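Local coordinates for protein beta-N-acetylhexosaminidase (Beutenbergia cavernae, PDB 5BU9) that probably hydrolyses terminal non-reducing N-acetyl-D-hexosamine residues in N-acetyl-beta-D-hexosaminides, as a glycoside hydrolase of family 3, at residues K184-L189 and A212-F217; A200-D205 and S231-S236; D205-D210 and S236-D241. All coordinates share one frame; numbering follows the deposited sequence.

Contact 1. Residues K184-L189 and A212-F217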
ATOM      1  N   LYS A 184       1.722  -6.640   2.427  1.00 37.62           N
ATOM      2  CA  LYS A 184       1.769  -6.640   0.952  1.00 28.55           C
ATOM      3  C   LYS A 184       2.580  -7.861   0.456  1.00 33.29           C
ATOM      4  O   LYS A 184       3.389  -8.390   1.225  1.00 37.17           O
ATOM      5  CB  LYS A 184       2.365  -5.323   0.474  1.00 25.91           C
ATOM      6  CG  LYS A 184       3.834  -5.090   0.854  1.00 34.26           C
ATOM      7  CD  LYS A 184       4.208  -3.670   0.451  1.00 27.85           C
ATOM      8  CE  LYS A 184       5.697  -3.445   0.471  1.00 28.76           C
ATOM      9  NZ  LYS A 184       6.079  -2.003   0.182  1.00 33.17           N
ATOM     10  N   HIS A 185       2.366  -8.357  -0.765  1.00 33.77           N
ATOM     11  CA  HIS A 185       1.363  -7.908  -1.731  1.00 32.93           C
ATOM     12  C   HIS A 185       0.408  -9.054  -2.043  1.00 39.80           C
ATOM     13  O   HIS A 185       0.788 -10.011  -2.707  1.00 34.15           O
ATOM     14  CB  HIS A 185       2.019  -7.453  -3.059  1.00 26.33           C
ATOM     15  CG  HIS A 185       3.250  -6.619  -2.894  1.00 37.67           C
ATOM     16  ND1 HIS A 185       4.429  -7.120  -2.387  1.00 30.41           N
ATOM     17  CD2 HIS A 185       3.497  -5.322  -3.213  1.00 31.27           C
ATOM     18  CE1 HIS A 185       5.345  -6.165  -2.385  1.00 56.32           C
ATOM     19  NE2 HIS A 185       4.809  -5.064  -2.890  1.00 31.25           N
ATOM     20  N   PHE A 186      -0.832  -8.942  -1.595  1.00 33.57           N
ATOM     21  CA  PHE A 186      -1.793 -10.031  -1.677  1.00 37.57           C
ATOM     22  C   PHE A 186      -2.179 -10.309  -3.134  1.00 36.70           C
ATOM     23  O   PHE A 186      -2.442  -9.379  -3.895  1.00 29.10           O
ATOM     24  CB  PHE A 186      -3.033  -9.677  -0.843  1.00 28.53           C
ATOM     25  CG  PHE A 186      -3.981 -10.791  -0.690  1.00 37.63           C
ATOM     26  CD1 PHE A 186      -3.873 -11.652   0.383  1.00 34.83           C
ATOM     27  CD2 PHE A 186      -4.990 -10.987  -1.609  1.00 26.91           C
ATOM     28  CE1 PHE A 186      -4.754 -12.698   0.559  1.00 34.12           C
ATOM     29  CE2 PHE A 186      -5.898 -12.062  -1.445  1.00 35.58           C
ATOM     30  CZ  PHE A 186      -5.767 -12.909  -0.366  1.00 45.16           C
ATOM     31  N   PRO A 187      -2.243 -11.585  -3.529  1.00 30.60           N
ATOM     32  CA  PRO A 187      -2.122 -12.812  -2.709  1.00 30.35           C
ATOM     33  C   PRO A 187      -0.708 -13.391  -2.573  1.00 37.97           C
ATOM     34  O   PRO A 187      -0.546 -14.501  -2.037  1.00 35.67           O
ATOM     35  CB  PRO A 187      -3.027 -13.812  -3.456  1.00 34.38           C
ATOM     36  CG  PRO A 187      -2.874 -13.398  -4.923  1.00 25.69           C
ATOM     37  CD  PRO A 187      -2.710 -11.864  -4.904  1.00 24.77           C
ATOM     38  N   GLY A 188       0.299 -12.649  -3.007  1.00 35.62           N
ATOM     39  CA  GLY A 188       1.682 -13.078  -2.871  1.00 26.96           C
ATOM     40  C   GLY A 188       2.503 -12.842  -4.132  1.00 47.61           C
ATOM     41  O   GLY A 188       2.181 -13.335  -5.204  1.00 40.05           O
ATOM     42  N   LEU A 189       3.578 -12.073  -4.006  1.00 32.30           N
ATOM     43  CA  LEU A 189       4.401 -11.694  -5.154  1.00 25.99           C
ATOM     44  C   LEU A 189       5.740 -12.417  -5.136  1.00 46.84           C
ATOM     45  O   LEU A 189       6.609 -12.140  -5.962  1.00 31.87           O
ATOM     46  CB  LEU A 189       4.619 -10.183  -5.143  1.00 30.87           C
ATOM     47  CG  LEU A 189       4.728  -9.365  -6.417  1.00 44.69           C
ATOM     48  CD1 LEU A 189       3.746  -9.834  -7.479  1.00 25.37           C
ATOM     49  CD2 LEU A 189       4.470  -7.902  -6.070  1.00 27.98           C
ATOM     50  N   ALA A 212       1.169 -20.956   0.830  1.00 36.54           N
ATOM     51  CA  ALA A 212       1.793 -20.456   2.034  1.00 50.19           C
ATOM     52  C   ALA A 212       1.687 -18.932   2.147  1.00 41.94           C
ATOM     53  O   ALA A 212       1.514 -18.399   3.249  1.00 45.06           O
ATOM     54  CB  ALA A 212       3.233 -20.892   2.067  1.00 38.07           C
ATOM     55  N   SER A 213       1.783 -18.226   1.026  0.79 34.04           N
ATOM     56  CA  SER A 213       1.684 -16.764   1.079  0.79 39.95           C
ATOM     57  C   SER A 213       0.281 -16.343   1.521  0.79 32.53           C
ATOM     58  O   SER A 213       0.134 -15.483   2.384  0.79 45.63           O
ATOM     59  CB  SER A 213       2.033 -16.128  -0.262  0.79 41.80           C
ATOM     60  OG  SER A 213       1.086 -16.480  -1.249  0.79 32.93           O
ATOM     61  N   VAL A 214      -0.742 -16.990   0.982  1.00 36.03           N
ATOM     62  CA  VAL A 214      -2.104 -16.720   1.433  1.00 39.16           C
ATOM     63  C   VAL A 214      -2.268 -17.071   2.914  1.00 39.59           C
ATOM     64  O   VAL A 214      -2.914 -16.342   3.647  1.00 40.24           O
ATOM     65  CB  VAL A 214      -3.115 -17.456   0.593  1.00 46.99           C
ATOM     66  CG1 VAL A 214      -4.523 -17.112   1.063  1.00 32.84           C
ATOM     67  CG2 VAL A 214      -2.935 -17.048  -0.852  1.00 31.50           C
ATOM     68  N   GLN A 215      -1.652 -18.159   3.365  1.00 40.81           N
ATOM     69  CA  GLN A 215      -1.647 -18.476   4.793  1.00 40.05           C
ATOM     70  C   GLN A 215      -0.912 -17.381   5.602  1.00 50.69           C
ATOM     71  O   GLN A 215      -1.313 -17.021   6.694  1.00 38.29           O
ATOM     72  CB  GLN A 215      -0.997 -19.829   5.033  1.00 39.22           C
ATOM     73  CG  GLN A 215      -1.805 -21.032   4.557  1.00 48.23           C
ATOM     74  CD  GLN A 215      -0.904 -22.251   4.368  1.00 80.73           C
ATOM     75  OE1 GLN A 215       0.061 -22.448   5.119  1.00 75.10           O
ATOM     76  NE2 GLN A 215      -1.192 -23.055   3.343  1.00 57.33           N
ATOM     77  N   ALA A 216       0.164 -16.837   5.058  1.00 36.40           N
ATOM     78  CA  ALA A 216       0.862 -15.748   5.743  1.00 45.66           C
ATOM     79  C   ALA A 216      -0.048 -14.539   5.889  1.00 37.51           C
ATOM     80  O   ALA A 216      -0.060 -13.931   6.937  1.00 36.01           O
ATOM     81  CB  ALA A 216       2.142 -15.355   4.994  1.00 39.20           C
ATOM     82  N   PHE A 217      -0.784 -14.185   4.820  1.00 33.86           N
ATOM     83  CA  PHE A 217      -1.618 -12.978   4.854  1.00 36.53           C
ATOM     84  C   PHE A 217      -2.720 -13.181   5.860  1.00 40.74           C
ATOM     85  O   PHE A 217      -3.027 -12.256   6.603  1.00 46.42           O
ATOM     86  CB  PHE A 217      -2.181 -12.616   3.467  1.00 31.39           C
ATOM     87  CG  PHE A 217      -1.149 -12.018   2.555  1.00 30.14           C
ATOM     88  CD1 PHE A 217      -0.620 -10.768   2.822  1.00 29.63           C
ATOM     89  CD2 PHE A 217      -0.652 -12.725   1.488  1.00 30.65           C
ATOM     90  CE1 PHE A 217       0.357 -10.193   2.016  1.00 31.82           C
ATOM     91  CE2 PHE A 217       0.336 -12.165   0.656  1.00 39.26           C
ATOM     92  CZ  PHE A 217       0.840 -10.895   0.932  1.00 32.17           C
TER

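Contact 2. Residues A200-D205 and S231-S236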
ATOM      1  N   ALA A 200       4.845  -6.387 -18.699  1.00 29.83           N
ATOM      2  CA  ALA A 200       3.389  -6.579 -18.640  1.00 30.46           C
ATOM      3  C   ALA A 200       3.074  -8.032 -18.961  1.00 31.94           C
ATOM      4  O   ALA A 200       3.951  -8.767 -19.417  1.00 27.28           O
ATOM      5  CB  ALA A 200       2.653  -5.638 -19.601  1.00 22.13           C
ATOM      6  N   GLY A 201       1.844  -8.459 -18.705  1.00 27.52           N
ATOM      7  CA  GLY A 201       1.497  -9.858 -18.906  1.00 23.61           C
ATOM      8  C   GLY A 201       2.181 -10.758 -17.888  1.00 30.21           C
ATOM      9  O   GLY A 201       2.454 -11.927 -18.166  1.00 36.32           O
ATOM     10  N   VAL A 202       2.497 -10.213 -16.715  1.00 27.93           N
ATOM     11  CA  VAL A 202       3.096 -11.021 -15.661  1.00 22.48           C
ATOM     12  C   VAL A 202       2.072 -11.953 -15.067  1.00 34.43           C
ATOM     13  O   VAL A 202       1.035 -11.531 -14.542  1.00 27.74           O
ATOM     14  CB  VAL A 202       3.701 -10.186 -14.561  1.00 30.23           C
ATOM     15  CG1 VAL A 202       4.191 -11.129 -13.470  1.00 24.05           C
ATOM     16  CG2 VAL A 202       4.834  -9.360 -15.089  1.00 28.83           C
ATOM     17  N   VAL A 203       2.363 -13.235 -15.188  1.00 29.28           N
ATOM     18  CA  VAL A 203       1.457 -14.293 -14.760  1.00 24.03           C
ATOM     19  C   VAL A 203       2.188 -15.136 -13.730  1.00 35.42           C
ATOM     20  O   VAL A 203       3.305 -15.604 -13.989  1.00 30.04           O
ATOM     21  CB  VAL A 203       0.986 -15.192 -15.930  1.00 25.72           C
ATOM     22  CG1 VAL A 203       0.211 -16.437 -15.357  1.00 26.62           C
ATOM     23  CG2 VAL A 203       0.118 -14.414 -16.871  1.00 25.32           C
ATOM     24  N   ASP A 204       1.571 -15.299 -12.564  1.00 35.05           N
ATOM     25  CA  ASP A 204       1.995 -16.279 -11.561  1.00 30.98           C
ATOM     26  C   ASP A 204       1.202 -17.554 -11.866  1.00 35.62           C
ATOM     27  O   ASP A 204      -0.035 -17.540 -11.838  1.00 35.25           O
ATOM     28  CB  ASP A 204       1.717 -15.753 -10.142  1.00 33.60           C
ATOM     29  CG  ASP A 204       1.900 -16.811  -9.050  1.00 42.51           C
ATOM     30  OD1 ASP A 204       1.461 -17.964  -9.217  1.00 39.87           O
ATOM     31  OD2 ASP A 204       2.456 -16.478  -7.977  1.00 36.82           O
ATOM     32  N   ASP A 205       1.904 -18.652 -12.145  1.00 29.34           N
ATOM     33  CA  ASP A 205       1.254 -19.917 -12.489  1.00 42.91           C
ATOM     34  C   ASP A 205       1.256 -20.974 -11.368  1.00 40.67           C
ATOM     35  O   ASP A 205       0.929 -22.120 -11.640  1.00 43.69           O
ATOM     36  CB  ASP A 205       1.901 -20.526 -13.751  1.00 34.17           C
ATOM     37  CG  ASP A 205       3.355 -20.932 -13.557  1.00 73.76           C
ATOM     38  OD1 ASP A 205       3.984 -20.520 -12.554  1.00 57.16           O
ATOM     39  OD2 ASP A 205       3.875 -21.665 -14.432  1.00 86.63           O
ATOM     40  N   SER A 231      -1.378  -7.103  -5.195  1.00 26.61           N
ATOM     41  CA  SER A 231      -0.541  -7.313  -6.375  1.00 33.01           C
ATOM     42  C   SER A 231      -1.254  -6.991  -7.695  1.00 29.69           C
ATOM     43  O   SER A 231      -2.476  -7.113  -7.766  1.00 34.38           O
ATOM     44  CB  SER A 231      -0.129  -8.785  -6.389  1.00 25.86           C
ATOM     45  OG  SER A 231       0.512  -9.181  -7.565  1.00 40.28           O
ATOM     46  N   THR A 232      -0.502  -6.641  -8.749  1.00 26.50           N
ATOM     47  CA  THR A 232      -1.130  -6.490 -10.063  1.00 23.54           C
ATOM     48  C   THR A 232      -0.820  -7.672 -10.979  1.00 34.40           C
ATOM     49  O   THR A 232      -1.236  -7.686 -12.120  1.00 25.08           O
ATOM     50  CB  THR A 232      -0.715  -5.214 -10.790  1.00 31.19           C
ATOM     51  OG1 THR A 232       0.696  -5.185 -10.891  1.00 25.10           O
ATOM     52  CG2 THR A 232      -1.213  -3.963 -10.062  1.00 26.24           C
ATOM     53  N   ALA A 233      -0.109  -8.669 -10.473  1.00 27.80           N
ATOM     54  CA  ALA A 233       0.167  -9.889 -11.229  1.00 27.32           C
ATOM     55  C   ALA A 233      -1.128 -10.622 -11.577  1.00 36.37           C
ATOM     56  O   ALA A 233      -2.138 -10.453 -10.900  1.00 29.34           O
ATOM     57  CB  ALA A 233       1.098 -10.808 -10.424  1.00 22.38           C
ATOM     58  N   VAL A 234      -1.102 -11.432 -12.631  1.00 24.24           N
ATOM     59  CA  VAL A 234      -2.255 -12.270 -12.958  1.00 26.01           C
ATOM     60  C   VAL A 234      -2.011 -13.640 -12.351  1.00 31.19           C
ATOM     61  O   VAL A 234      -0.956 -14.226 -12.575  1.00 35.97           O
ATOM     62  CB  VAL A 234      -2.479 -12.371 -14.465  1.00 23.66           C
ATOM     63  CG1 VAL A 234      -3.618 -13.289 -14.708  1.00 22.95           C
ATOM     64  CG2 VAL A 234      -2.801 -10.985 -15.060  1.00 23.20           C
ATOM     65  N   TYR A 235      -2.957 -14.132 -11.551  1.00 35.57           N
ATOM     66  CA  TYR A 235      -2.773 -15.405 -10.826  1.00 29.13           C
ATOM     67  C   TYR A 235      -3.580 -16.520 -11.494  1.00 30.56           C
ATOM     68  O   TYR A 235      -4.759 -16.665 -11.222  1.00 35.88           O
ATOM     69  CB  TYR A 235      -3.179 -15.266  -9.331  1.00 25.09           C
ATOM     70  CG  TYR A 235      -2.194 -14.387  -8.596  1.00 28.95           C
ATOM     71  CD1 TYR A 235      -2.266 -12.994  -8.696  1.00 23.80           C
ATOM     72  CD2 TYR A 235      -1.130 -14.947  -7.877  1.00 30.94           C
ATOM     73  CE1 TYR A 235      -1.297 -12.166  -8.079  1.00 27.56           C
ATOM     74  CE2 TYR A 235      -0.161 -14.130  -7.253  1.00 27.43           C
ATOM     75  CZ  TYR A 235      -0.263 -12.744  -7.352  1.00 26.72           C
ATOM     76  OH  TYR A 235       0.653 -11.951  -6.725  1.00 29.63           O
ATOM     77  N   SER A 236      -2.919 -17.298 -12.346  1.00 28.10           N
ATOM     78  CA  SER A 236      -3.520 -18.406 -13.086  1.00 26.62           C
ATOM     79  C   SER A 236      -4.405 -19.325 -12.257  1.00 28.01           C
ATOM     80  O   SER A 236      -5.467 -19.751 -12.715  1.00 38.91           O
ATOM     81  CB  SER A 236      -2.430 -19.264 -13.709  1.00 43.87           C
ATOM     82  OG  SER A 236      -1.906 -18.657 -14.849  1.00 35.11           O
TER

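Contact 3. Residues D205-D210 and S236-D241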
ATOM      1  N   ASP A 205       1.904 -18.652 -12.145  1.00 29.34           N
ATOM      2  CA  ASP A 205       1.254 -19.917 -12.489  1.00 42.91           C
ATOM      3  C   ASP A 205       1.256 -20.974 -11.368  1.00 40.67           C
ATOM      4  O   ASP A 205       0.929 -22.120 -11.640  1.00 43.69           O
ATOM      5  CB  ASP A 205       1.901 -20.526 -13.751  1.00 34.17           C
ATOM      6  CG  ASP A 205       3.355 -20.932 -13.557  1.00 73.76           C
ATOM      7  OD1 ASP A 205       3.984 -20.520 -12.554  1.00 57.16           O
ATOM      8  OD2 ASP A 205       3.875 -21.665 -14.432  1.00 86.63           O
ATOM      9  N   VAL A 206       1.629 -20.608 -10.139  1.00 36.20           N
ATOM     10  CA  VAL A 206       1.802 -21.610  -9.066  1.00 34.55           C
ATOM     11  C   VAL A 206       1.084 -21.257  -7.770  1.00 44.16           C
ATOM     12  O   VAL A 206       0.744 -22.152  -7.009  1.00 56.96           O
ATOM     13  CB  VAL A 206       3.289 -21.836  -8.759  1.00 48.24           C
ATOM     14  CG1 VAL A 206       3.948 -22.612  -9.882  1.00 42.71           C
ATOM     15  CG2 VAL A 206       3.978 -20.486  -8.552  1.00 30.86           C
ATOM     16  N   THR A 207       0.874 -19.963  -7.507  1.00 30.36           N
ATOM     17  CA  THR A 207       0.230 -19.525  -6.260  1.00 31.60           C
ATOM     18  C   THR A 207      -1.268 -19.790  -6.315  1.00 39.06           C
ATOM     19  O   THR A 207      -1.959 -19.194  -7.155  1.00 30.08           O
ATOM     20  CB  THR A 207       0.493 -17.996  -5.985  1.00 28.80           C
ATOM     21  OG1 THR A 207       1.904 -17.737  -5.898  1.00 39.20           O
ATOM     22  CG2 THR A 207      -0.217 -17.519  -4.718  1.00 28.98           C
ATOM     23  N   THR A 208      -1.751 -20.682  -5.435  1.00 43.68           N
ATOM     24  CA  THR A 208      -3.188 -20.952  -5.226  1.00 35.91           C
ATOM     25  C   THR A 208      -3.699 -20.233  -3.976  1.00 32.26           C
ATOM     26  O   THR A 208      -2.919 -19.607  -3.264  1.00 41.60           O
ATOM     27  CB  THR A 208      -3.493 -22.450  -5.044  1.00 39.17           C
ATOM     28  OG1 THR A 208      -3.092 -22.846  -3.729  1.00 38.10           O
ATOM     29  CG2 THR A 208      -2.736 -23.302  -6.080  1.00 33.85           C
ATOM     30  N   ALA A 209      -5.003 -20.331  -3.713  1.00 40.42           N
ATOM     31  CA  ALA A 209      -5.613 -19.756  -2.507  1.00 41.63           C
ATOM     32  C   ALA A 209      -5.112 -20.463  -1.237  1.00 37.18           C
ATOM     33  O   ALA A 209      -5.221 -19.928  -0.147  1.00 56.98           O
ATOM     34  CB  ALA A 209      -7.160 -19.825  -2.591  1.00 32.93           C
ATOM     35  N   ASP A 210      -4.547 -21.661  -1.391  1.00 41.07           N
ATOM     36  CA  ASP A 210      -3.988 -22.438  -0.266  1.00 46.64           C
ATOM     37  C   ASP A 210      -2.486 -22.203  -0.085  1.00 36.80           C
ATOM     38  O   ASP A 210      -1.875 -22.761   0.837  1.00 45.98           O
ATOM     39  CB  ASP A 210      -4.222 -23.960  -0.454  1.00 41.68           C
ATOM     40  CG  ASP A 210      -5.700 -24.334  -0.600  1.00 75.98           C
ATOM     41  OD1 ASP A 210      -6.533 -23.879   0.222  1.00 59.71           O
ATOM     42  OD2 ASP A 210      -6.025 -25.087  -1.552  1.00 71.55           O
ATOM     43  N   SER A 236      -2.919 -17.298 -12.346  1.00 28.10           N
ATOM     44  CA  SER A 236      -3.520 -18.406 -13.086  1.00 26.62           C
ATOM     45  C   SER A 236      -4.405 -19.325 -12.257  1.00 28.01           C
ATOM     46  O   SER A 236      -5.467 -19.751 -12.715  1.00 38.91           O
ATOM     47  CB  SER A 236      -2.430 -19.264 -13.709  1.00 43.87           C
ATOM     48  OG  SER A 236      -1.906 -18.657 -14.849  1.00 35.11           O
ATOM     49  N   GLN A 237      -3.971 -19.633 -11.041  1.00 30.87           N
ATOM     50  CA  GLN A 237      -4.644 -20.675 -10.242  1.00 29.74           C
ATOM     51  C   GLN A 237      -5.710 -20.122  -9.311  1.00 39.87           C
ATOM     52  O   GLN A 237      -6.291 -20.878  -8.522  1.00 42.18           O
ATOM     53  CB  GLN A 237      -3.628 -21.449  -9.382  1.00 37.59           C
ATOM     54  CG  GLN A 237      -2.362 -21.862 -10.122  1.00 42.05           C
ATOM     55  CD  GLN A 237      -2.668 -22.771 -11.284  1.00 48.70           C
ATOM     56  OE1 GLN A 237      -3.526 -23.649 -11.182  1.00 51.16           O
ATOM     57  NE2 GLN A 237      -1.993 -22.549 -12.409  1.00 48.52           N
ATOM     58  N   ILE A 238      -5.924 -18.807  -9.351  1.00 32.60           N
ATOM     59  CA  ILE A 238      -6.923 -18.160  -8.495  1.00 36.21           C
ATOM     60  C   ILE A 238      -7.892 -17.423  -9.389  1.00 34.06           C
ATOM     61  O   ILE A 238      -9.078 -17.722  -9.392  1.00 37.53           O
ATOM     62  CB  ILE A 238      -6.291 -17.201  -7.448  1.00 39.20           C
ATOM     63  CG1 ILE A 238      -5.223 -17.917  -6.614  1.00 32.33           C
ATOM     64  CG2 ILE A 238      -7.370 -16.672  -6.519  1.00 34.78           C
ATOM     65  CD1 ILE A 238      -4.389 -16.977  -5.742  1.00 33.63           C
ATOM     66  N   ASP A 239      -7.398 -16.454 -10.151  1.00 34.38           N
ATOM     67  CA  ASP A 239      -8.243 -15.818 -11.180  1.00 36.26           C
ATOM     68  C   ASP A 239      -7.424 -15.361 -12.374  1.00 29.78           C
ATOM     69  O   ASP A 239      -6.741 -14.332 -12.303  1.00 31.98           O
ATOM     70  CB  ASP A 239      -9.001 -14.636 -10.594  1.00 25.46           C
ATOM     71  CG  ASP A 239      -9.838 -13.883 -11.644  1.00 41.55           C
ATOM     72  OD1 ASP A 239     -10.123 -14.407 -12.730  1.00 30.82           O
ATOM     73  OD2 ASP A 239     -10.226 -12.740 -11.366  1.00 29.71           O
ATOM     74  N   PRO A 240      -7.503 -16.117 -13.479  1.00 30.28           N
ATOM     75  CA  PRO A 240      -6.635 -15.825 -14.635  1.00 26.13           C
ATOM     76  C   PRO A 240      -7.165 -14.707 -15.532  1.00 49.17           C
ATOM     77  O   PRO A 240      -6.510 -14.379 -16.516  1.00 26.62           O
ATOM     78  CB  PRO A 240      -6.603 -17.151 -15.405  1.00 30.20           C
ATOM     79  CG  PRO A 240      -7.963 -17.838 -15.058  1.00 30.36           C
ATOM     80  CD  PRO A 240      -8.273 -17.381 -13.620  1.00 31.87           C
ATOM     81  N   ASP A 241      -8.328 -14.145 -15.201  1.00 26.62           N
ATOM     82  CA  ASP A 241      -9.009 -13.177 -16.070  1.00 29.66           C
ATOM     83  C   ASP A 241      -8.581 -11.727 -15.873  1.00 31.49           C
ATOM     84  O   ASP A 241      -8.950 -10.894 -16.663  1.00 29.64           O
ATOM     85  CB  ASP A 241     -10.517 -13.237 -15.863  1.00 24.62           C
ATOM     86  CG  ASP A 241     -11.130 -14.524 -16.377  1.00 29.34           C
ATOM     87  OD1 ASP A 241     -10.377 -15.419 -16.821  1.00 39.24           O
ATOM     88  OD2 ASP A 241     -12.377 -14.637 -16.333  1.00 31.76           O
TER
HETATM   89  O   HOH W   1      -1.676 -18.525  -9.754  1.00 32.98           O
HETATM   90  O   HOH W   2      -6.779 -21.409  -5.939  1.00 40.68           O

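Contact 1. Residues K184-L189 and A212-F217
F217, on the first turns of helix 212-222, pushes its ring against K184-L189, where barrel strand 180-186 gives way to a loop. The fold is the TIM-like barrel of glycoside hydrolase family 3, and here one large aromatic residue packs a helix against the irregular exit of a strand. Followed outward, F217 meets F186 with its inner atoms, CB to CD2, and the backbone of K184, H185 and P187 with its outer ones. CB lies in the plane of the F186 ring, at its edge, 3.6 Å from F186 CD1. F217 CG is also closest to F186 CD1, at 3.5 Å, and the two rings form an offset edge-to-face pair, the edge of F186 toward the face of F217, with planes 69° apart. Further out, F217 CE2 lies 3.6 Å from P187 C, while F217 CE1 comes to the same distance from K184 C. The tip, CZ, is 3.4 Å from H185 N, beside the cis peptide that joins K184 to H185. In a CH-pi contact, F186 CA stands over one face of the F217 ring, 4.1 Å from its centroid. F186 can bring its edge here because its CG is anti to the backbone N (chi1 -171°). A second cis peptide precedes P187, and G188 has a backbone (phi 136°) on which a CB would be jammed against P187 O. K184 NZ and H185 NE2 bond to a bound glycerol, K184 also to L130 and E81, and H185 to D135. Beside the aromatic pair, S213 OG lies 2.7 Å from P187 O; its one proton has another acceptor within reach and the serine has two conformers, leaving the bond unsettled. The same P187 O also lies 3.7 Å from V214 CG2.

Contact 2. Residues A200-D205 and S231-S236
A short parallel beta ladder, V203 with V234 and D204 with Y235, ties together two excursions of chain that leave the barrel after successive strands. Three backbone hydrogen bonds set its register. V234 N donates to V202 O at 2.9 Å, D204 N to V234 O at 2.7 Å, and S236 N to D204 O at 2.9 Å, so each strand gives and accepts in turn. V234 O is also met by V203 CA in a C-H...O contact of 3.3 Å. On one face of the ladder V203 CG2 packs on V234 CB, and V203 CG1 lies tightly against S236 OG. On the other face D204 meets Y235. D204 CG is anti to its backbone N (chi1 170°), which sets it beside Y235 CD2, where CB also touches; D204 OD2 is 3.6 Å from Y235 CE2, the carboxylate and ring planes being 35° apart. That carboxylate is held in turn by V206 N at OD1 and by T207 OG1 at OD2, which fixes its rotation. S231 OG, in the ring plane at the edge, donates to Y235 OH at 2.9 Å while accepting from A233 N in an ST turn. Strand 203-204 lies between strand 180-186 and helix 212-222 in the chain, and strand 234-235 between strand 227-230 and helix 248-258, with Y235 OH linking the ladder back to G188 O after strand 180-186.

Contact 3. Residues D205-D210 and S236-D241
In Q237, CG lies anti to the carbonyl carbon (chi1 -45°), and the bend at chi2 (-61°) sets CD near D205 O. Q237 NE2 makes a weak hydrogen bond to D205 O at 3.1 Å. In I238, CG1 is likewise anti to the carbonyl carbon and sits 3.5 Å from T207 O, and from there CD1 extends to within 3.8 Å of T208 C. I238 thus packs on loop backbone, and two waters bridge polar backbone groups of the two segments. One water lies 2.7 Å from T207 O, where its donation is not settled, and accepts from Q237 N; a second accepts from A209 N at 3.0 Å and donates to Q237 O at 2.7 Å. T208 contributes both branches. The T208 and Q237 side chains cross obliquely, T208 CG2 being 3.9 Å from Q237 CB, whereas T208 OG1 accepts from D210 N at 3.0 Å, closing an ST turn. An alanine here would probably leave D210 N without its mate in that turn and open a small gap beside Q237 CB. T207 OG1 turns instead to D204 OD2. The loops lead on to helices 212-222 and 248-258 respectively; A209 touches L254 and I238 touches I250, both on helix 248-258, and I238 also covers P187 beyond strand 180-186.

How the contacts relate
From contact 1 to contact 3 burial falls away and the chemistry changes with it. Contact 1 is wholly buried and mainly aromatic, joining a barrel strand exit to a helix. Contact 2, partly buried, relies on direct backbone hydrogen bonds, and contact 3, at the surface, relies on water bridges and one weak bond. Contacts 2 and 3 hold the same pair of excursions, sharing D205 and S236, where ladder gives way to loop. Contact 1 meets contact 2 through F186 O with S231 N, and through P187 against the Y235 ring. It borders contact 3 where V214 packs on T208 O and A209 O.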